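Local coordinates for Rpb7-binding protein seb1 (Schizosaccharomyces pombe 972h-, PDB 5MDT), which drives transcription termination by binding RNA polymerase II, probably through its CTD-interacting domain, and nascent RNA, at residues Gly61-Tyr64 / Ile65-Ser68; Ala108-Ile111 / Gln112-Ser116; Leu123-Cys126 / Asp127-Glu130. One frame throughout, in Å; residues are numbered along the deposited sequence.

Contact 1: residues Gly61-Tyr64 / Ile65-Ser68; sequences GALY and ILDS
Leu63 lays its side chain alongside that of Leu66 one helical turn on, the two pointing the same way and meeting methyl to methyl, with CD2 of Leu63 4.0 Å from CD2 of Leu66. The pair ends side by side through different rotations: CG of Leu63 stands beside its backbone N (chi1 -73°), whereas in Leu66 CG is swung anti to the backbone N (chi1 174°). Together they form one apolar strip, against which helix 92-113 packs through Leu106, Ala110, Ala99 and Thr103. Ile65 faces another way; its CG1 lies 3.4 Å from Gly61 O, so the branch hugs the preceding turn while Ile26, Leu29 and Val47 of two further helices cover it.

The polar side-chain contacts centre on Asp67. Its amide donates to Leu63 O at 2.8 Å, one of four successive i to i+4 bonds that run from Gly61 to Ser68. A water donates to both Tyr64 O and Asp67 OD2, 2.7 Å from the latter, and so ties the carboxylate to the carbonyl three residues back. That carbonyl therefore accepts twice, since Ser68 N also binds Tyr64 O at 3.1 Å. The other carboxylate oxygen, OD1, receives the indole N-H of Trp129 and forms a salt bridge with Arg71; with the water, these partners restrain rotation of the buried acid and would probably favour its ionised form. The hydroxyls of Ser68 and of Thr30, on helix 23-35, are hydrogen-bonded.

Apolar residues on more than one side of the helix, each met by a different neighbour, mark 59-79 as a central helix of the all-helical, right-handed superhelical CID fold.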
loop_
_atom_site.group_PDB
_atom_site.type_symbol
_atom_site.label_atom_id
_atom_site.label_comp_id
_atom_site.label_asym_id
_atom_site.label_seq_id
_atom_site.Cartn_x
_atom_site.Cartn_y
_atom_site.Cartn_z
ATOM N N GLY A 61 4.592 1.770 8.317
ATOM C CA GLY A 61 5.168 0.554 7.717
ATOM C C GLY A 61 4.146 -0.148 6.828
ATOM O O GLY A 61 4.508 -0.728 5.794
ATOM N N ALA A 62 2.853 -0.137 7.219
ATOM C CA ALA A 62 1.808 -0.769 6.402
ATOM C C ALA A 62 1.635 0.002 5.070
ATOM O O ALA A 62 1.412 -0.611 4.026
ATOM C CB ALA A 62 0.487 -0.800 7.169
ATOM N N LEU A 63 1.768 1.335 5.119
ATOM C CA LEU A 63 1.716 2.165 3.909
ATOM C C LEU A 63 2.936 1.913 3.025
ATOM O O LEU A 63 2.796 1.934 1.798
ATOM C CB LEU A 63 1.588 3.648 4.239
ATOM C CG LEU A 63 0.188 4.046 4.763
ATOM C CD1 LEU A 63 0.179 5.495 5.198
ATOM C CD2 LEU A 63 -0.873 3.830 3.697
ATOM N N TYR A 64 4.132 1.628 3.616
ATOM C CA TYR A 64 5.294 1.273 2.788
ATOM C C TYR A 64 5.047 -0.079 2.080
ATOM O O TYR A 64 5.494 -0.281 0.945
ATOM C CB TYR A 64 6.566 1.174 3.633
ATOM C CG TYR A 64 7.092 2.513 4.115
ATOM C CD1 TYR A 64 6.830 3.687 3.409
ATOM C CD2 TYR A 64 7.920 2.594 5.228
ATOM C CE1 TYR A 64 7.378 4.916 3.808
ATOM C CE2 TYR A 64 8.464 3.817 5.642
ATOM C CZ TYR A 64 8.185 4.971 4.930
ATOM O OH TYR A 64 8.744 6.167 5.315
ATOM N N ILE A 65 4.339 -1.007 2.763
ATOM C CA ILE A 65 4.014 -2.303 2.112
ATOM C C ILE A 65 3.060 -2.028 0.929
ATOM O O ILE A 65 3.299 -2.528 -0.168
ATOM C CB ILE A 65 3.403 -3.301 3.136
ATOM C CG1 ILE A 65 4.477 -3.744 4.141
ATOM C CG2 ILE A 65 2.749 -4.548 2.422
ATOM C CD1 ILE A 65 3.851 -4.343 5.403
ATOM N N LEU A 66 1.985 -1.271 1.168
ATOM C CA LEU A 66 1.015 -0.889 0.148
ATOM C C LEU A 66 1.726 -0.221 -1.026
ATOM O O LEU A 66 1.453 -0.569 -2.165
ATOM C CB LEU A 66 -0.042 0.081 0.728
ATOM C CG LEU A 66 -1.040 0.681 -0.282
ATOM C CD1 LEU A 66 -1.948 -0.411 -0.892
ATOM C CD2 LEU A 66 -1.947 1.741 0.402
ATOM N N ASP A 67 2.660 0.710 -0.738
ATOM C CA ASP A 67 3.400 1.419 -1.764
ATOM C C ASP A 67 4.154 0.454 -2.667
ATOM O O ASP A 67 4.072 0.556 -3.894
ATOM C CB ASP A 67 4.387 2.401 -1.107
ATOM C CG ASP A 67 5.370 2.978 -2.111
ATOM O OD1 ASP A 67 4.912 3.513 -3.152
ATOM O OD2 ASP A 67 6.602 2.792 -1.917
ATOM N N SER A 68 4.907 -0.463 -2.059
ATOM C CA SER A 68 5.733 -1.400 -2.832
ATOM C C SER A 68 4.859 -2.331 -3.675
ATOM O O SER A 68 5.127 -2.529 -4.861
ATOM C CB SER A 68 6.619 -2.212 -1.901
ATOM O OG SER A 68 7.471 -3.066 -2.646
HETATM O O HOH W 1 7.716 1.062 -0.110
#

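Contact 2: residues Ala108-Ile111 / Gln112-Ser116; sequences ADAI and QHAPS
Asp109 and His113, one turn apart, make a close side-chain approach at the carbon edge of the imidazole. OD1 of the aspartate lies 3.4 Å from His113 CD2, and Asp109 CG is at the ring edge, in its plane. The carboxylate is turned 62° from the ring, so the two flat groups do not stack. With CG of Asp109 anti to its own backbone nitrogen (chi1 -176°), the acid group is carried toward the following turn. Its polar partners are elsewhere: OD2 forms a salt bridge with Lys59 of helix 59-79, and OD1 has a long, weak ion pair with Lys52. Replacing His113 by alanine would remove the ring, and the Asp109 carboxylate, no longer flanked by its edge, is likely to turn more freely between its lysine partners.

Backbone hydrogen bonds show how helix 92-113 ends. Gln112 N and His113 N continue the i to i+4 pattern, the latter binding Asp109 O at 3.1 Å with an N-H...O angle of 140°. His113 N also leans weakly on Ala110 O, at 3.3 Å. The same oxygen takes a shorter bond from Ala114 N, 2.8 Å, and thus serves two donors. Ala114 is the first residue to leave helical geometry; this C-terminal end, followed by Pro115, lets the chain turn toward helix 119-131 in the helical stack of the CID fold.

Apolar contacts are modest. CB of Ala110 stands 4.5 Å from CB of Ala114. Gln112 CG sits over one face of the His113 imidazole, 4.1 Å above its plane and offset toward the rim. Ile111, on another side of the helix, touches Lys146, Leu147 and Ala150 of helix 137-150.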
loop_
_atom_site.group_PDB
_atom_site.type_symbol
_atom_site.label_atom_id
_atom_site.label_comp_id
_atom_site.label_asym_id
_atom_site.label_seq_id
_atom_site.Cartn_x
_atom_site.Cartn_y
_atom_site.Cartn_z
ATOM N N ALA A 108 -6.237 7.640 5.576
ATOM C CA ALA A 108 -7.122 8.254 6.577
ATOM C C ALA A 108 -6.883 7.659 7.963
ATOM O O ALA A 108 -6.806 8.393 8.934
ATOM C CB ALA A 108 -8.575 8.069 6.171
ATOM N N ASP A 109 -6.715 6.339 8.044
ATOM C CA ASP A 109 -6.457 5.612 9.286
ATOM C C ASP A 109 -5.100 6.035 9.864
ATOM O O ASP A 109 -4.980 6.229 11.078
ATOM C CB ASP A 109 -6.470 4.104 8.996
ATOM C CG ASP A 109 -6.313 3.218 10.206
ATOM O OD1 ASP A 109 -7.269 3.140 11.011
ATOM O OD2 ASP A 109 -5.272 2.531 10.305
ATOM N N ALA A 110 -4.084 6.214 9.002
ATOM C CA ALA A 110 -2.775 6.637 9.480
ATOM C C ALA A 110 -2.846 8.064 9.978
ATOM O O ALA A 110 -2.281 8.367 11.032
ATOM C CB ALA A 110 -1.727 6.507 8.370
ATOM N N ILE A 111 -3.617 8.932 9.292
ATOM C CA ILE A 111 -3.815 10.329 9.749
ATOM C C ILE A 111 -4.448 10.352 11.156
ATOM O O ILE A 111 -4.038 11.129 12.029
ATOM C CB ILE A 111 -4.646 11.141 8.707
ATOM C CG1 ILE A 111 -3.831 11.405 7.423
ATOM C CG2 ILE A 111 -5.233 12.434 9.290
ATOM C CD1 ILE A 111 -4.605 12.060 6.259
ATOM N N GLN A 112 -5.429 9.484 11.382
ATOM C CA GLN A 112 -6.125 9.434 12.669
ATOM C C GLN A 112 -5.233 8.908 13.816
ATOM O O GLN A 112 -5.302 9.426 14.918
ATOM C CB GLN A 112 -7.397 8.580 12.531
ATOM C CG GLN A 112 -8.376 8.688 13.697
ATOM C CD GLN A 112 -9.514 7.700 13.575
ATOM O OE1 GLN A 112 -9.863 7.234 12.485
ATOM N NE2 GLN A 112 -10.131 7.370 14.698
ATOM N N HIS A 113 -4.365 7.921 13.544
ATOM C CA HIS A 113 -3.631 7.219 14.594
ATOM C C HIS A 113 -2.129 7.385 14.682
ATOM O O HIS A 113 -1.581 7.216 15.771
ATOM C CB HIS A 113 -3.916 5.709 14.426
ATOM C CG HIS A 113 -5.348 5.371 14.653
ATOM N ND1 HIS A 113 -5.948 5.568 15.888
ATOM C CD2 HIS A 113 -6.273 4.914 13.783
ATOM C CE1 HIS A 113 -7.217 5.220 15.731
ATOM N NE2 HIS A 113 -7.457 4.803 14.487
ATOM N N ALA A 114 -1.454 7.597 13.555
ATOM C CA ALA A 114 -0.003 7.605 13.535
ATOM C C ALA A 114 0.622 8.781 14.264
ATOM O O ALA A 114 0.000 9.856 14.349
ATOM C CB ALA A 114 0.510 7.537 12.101
ATOM N N PRO A 115 1.826 8.573 14.844
ATOM C CA PRO A 115 2.535 9.711 15.474
ATOM C C PRO A 115 2.713 10.809 14.419
ATOM O O PRO A 115 2.955 10.493 13.255
ATOM C CB PRO A 115 3.894 9.123 15.873
ATOM C CG PRO A 115 3.738 7.659 15.842
ATOM C CD PRO A 115 2.650 7.341 14.851
ATOM N N SER A 116 2.551 12.085 14.801
ATOM C CA SER A 116 2.648 13.223 13.880
ATOM C C SER A 116 3.902 13.213 12.983
ATOM O O SER A 116 3.800 13.613 11.826
ATOM C CB SER A 116 2.533 14.543 14.635
ATOM O OG SER A 116 1.202 14.706 15.106
#

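Contact 3: residues Leu123-Cys126 / Asp127-Glu130; sequences LKLC and DIWE
Leu125 and Trp129 make the tight side of this turn of helix 119-131, an i to i+4 CH-pi pair within the helical CID fold. The leucine CB stands over the face of the six-membered ring, 4.0 Å from its centroid and only 10° off the ring normal, so the methylene lies almost centrally above the benzo part of the indole. The backbone adds to the same arrangement: Leu125 O is 3.1 Å above the indole plane, offset toward the rim, while accepting the Trp129 N-H in a bond of 2.9 Å. Trp129 CG lies anti to its carbonyl carbon (chi1 -64°), which folds the indole back over the preceding turn. The indole NE1 is engaged by helix 59-79, and Phe135 meets the ring edge-to-face, so the indole is fixed by a polar bond as well as by packing. Cys126, also buried, touches Arg144 on helix 137-150.

The other side is looser and more solvent-exposed. Ile128 touches the Leu125 side chain only at the methyl ends, with CD1 of the isoleucine 4.4 Å from CD2 of the leucine; its CG1 lies closer to the backbone, 3.5 Å from Lys124 O. The Lys124 ammonium and the Asp127 carboxylate have opposite charges but do not pair, NZ and OD2 being 6.4 Å apart. Instead Asp127 and Glu130 both salt-bridge to Arg144, two acids likely to hold that guanidinium against this face of the helix. Main-chain bonds persist through the exposed part, though the Asp127 N to Leu123 O bond, at 3.2 Å, is longer than that of Glu130, whose amide donates to Cys126 O at 2.9 Å.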
loop_
_atom_site.group_PDB
_atom_site.type_symbol
_atom_site.label_atom_id
_atom_site.label_comp_id
_atom_site.label_asym_id
_atom_site.label_seq_id
_atom_site.Cartn_x
_atom_site.Cartn_y
_atom_site.Cartn_z
ATOM N N LEU A 123 3.376 12.141 2.878
ATOM C CA LEU A 123 3.473 13.158 1.826
ATOM C C LEU A 123 4.527 12.721 0.816
ATOM O O LEU A 123 4.284 12.827 -0.386
ATOM C CB LEU A 123 3.835 14.551 2.377
ATOM C CG LEU A 123 2.708 15.431 2.842
ATOM C CD1 LEU A 123 3.246 16.827 3.131
ATOM C CD2 LEU A 123 1.607 15.553 1.785
ATOM N N LYS A 124 5.671 12.178 1.296
ATOM C CA LYS A 124 6.739 11.655 0.433
ATOM C C LYS A 124 6.239 10.517 -0.474
ATOM O O LYS A 124 6.680 10.431 -1.619
ATOM C CB LYS A 124 7.971 11.229 1.240
ATOM C CG LYS A 124 8.816 12.416 1.680
ATOM C CD LYS A 124 9.868 12.047 2.717
ATOM C CE LYS A 124 10.984 13.074 2.772
ATOM N NZ LYS A 124 10.508 14.425 3.198
ATOM N N LEU A 125 5.300 9.675 0.011
ATOM C CA LEU A 125 4.718 8.629 -0.817
ATOM C C LEU A 125 3.882 9.233 -1.949
ATOM O O LEU A 125 3.969 8.758 -3.078
ATOM C CB LEU A 125 3.898 7.639 0.019
ATOM C CG LEU A 125 4.667 6.742 1.002
ATOM C CD1 LEU A 125 3.692 5.895 1.827
ATOM C CD2 LEU A 125 5.678 5.858 0.293
ATOM N N CYS A 126 3.138 10.314 -1.672
ATOM C CA CYS A 126 2.345 11.019 -2.687
ATOM C C CYS A 126 3.230 11.501 -3.836
ATOM O O CYS A 126 2.827 11.382 -4.993
ATOM C CB CYS A 126 1.564 12.171 -2.067
ATOM S SG CYS A 126 0.361 11.642 -0.828
ATOM N N ASP A 127 4.439 12.007 -3.511
ATOM C CA ASP A 127 5.427 12.473 -4.488
ATOM C C ASP A 127 5.889 11.308 -5.369
ATOM O O ASP A 127 5.958 11.462 -6.590
ATOM C CB ASP A 127 6.647 13.087 -3.778
ATOM C CG ASP A 127 6.440 14.456 -3.151
ATOM O OD1 ASP A 127 5.464 15.144 -3.527
ATOM O OD2 ASP A 127 7.270 14.850 -2.306
ATOM N N ILE A 128 6.190 10.144 -4.742
ATOM C CA ILE A 128 6.620 8.918 -5.424
ATOM C C ILE A 128 5.530 8.466 -6.407
ATOM O O ILE A 128 5.832 8.174 -7.568
ATOM C CB ILE A 128 7.044 7.823 -4.393
ATOM C CG1 ILE A 128 8.401 8.205 -3.736
ATOM C CG2 ILE A 128 7.113 6.411 -5.037
ATOM C CD1 ILE A 128 8.753 7.445 -2.450
ATOM N N TRP A 129 4.268 8.466 -5.946
ATOM C CA TRP A 129 3.092 8.089 -6.729
ATOM C C TRP A 129 2.823 9.060 -7.878
ATOM O O TRP A 129 2.410 8.634 -8.953
ATOM C CB TRP A 129 1.873 7.960 -5.812
ATOM C CG TRP A 129 2.008 6.856 -4.809
ATOM C CD1 TRP A 129 2.730 5.705 -4.948
ATOM C CD2 TRP A 129 1.323 6.751 -3.555
ATOM N NE1 TRP A 129 2.562 4.904 -3.846
ATOM C CE2 TRP A 129 1.693 5.513 -2.978
ATOM C CE3 TRP A 129 0.465 7.608 -2.836
ATOM C CZ2 TRP A 129 1.223 5.099 -1.728
ATOM C CZ3 TRP A 129 -0.028 7.180 -1.606
ATOM C CH2 TRP A 129 0.364 5.946 -1.059
ATOM N N GLU A 130 3.059 10.351 -7.650
ATOM C CA GLU A 130 2.884 11.383 -8.671
ATOM C C GLU A 130 3.892 11.181 -9.811
ATOM O O GLU A 130 3.510 11.231 -10.982
ATOM C CB GLU A 130 3.017 12.779 -8.040
ATOM C CG GLU A 130 2.743 13.930 -8.991
ATOM C CD GLU A 130 2.592 15.254 -8.272
ATOM O OE1 GLU A 130 3.533 15.648 -7.545
ATOM O OE2 GLU A 130 1.514 15.878 -8.403
#

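How the contacts relate
The three contacts follow in series along the chain, on helices 59-79, 92-113 and 119-131, all within the CID. The centre of contact 1 is about 4 Å from the centre of the chain, and this contact touches both others. Its centre is about 14 Å from that of contact 2, joined where Leu63 CD1 packs on Ala110 CB at 3.8 Å, and about 12 Å from that of contact 3, where Leu125 packs against Leu63, Tyr64 and Asp67. Contacts 2 and 3 do not touch: their centres are about 17 Å apart and their nearest atoms about 8 Å. Helix 59-79 thus connects the two later helices, consistent with a single compact helical domain.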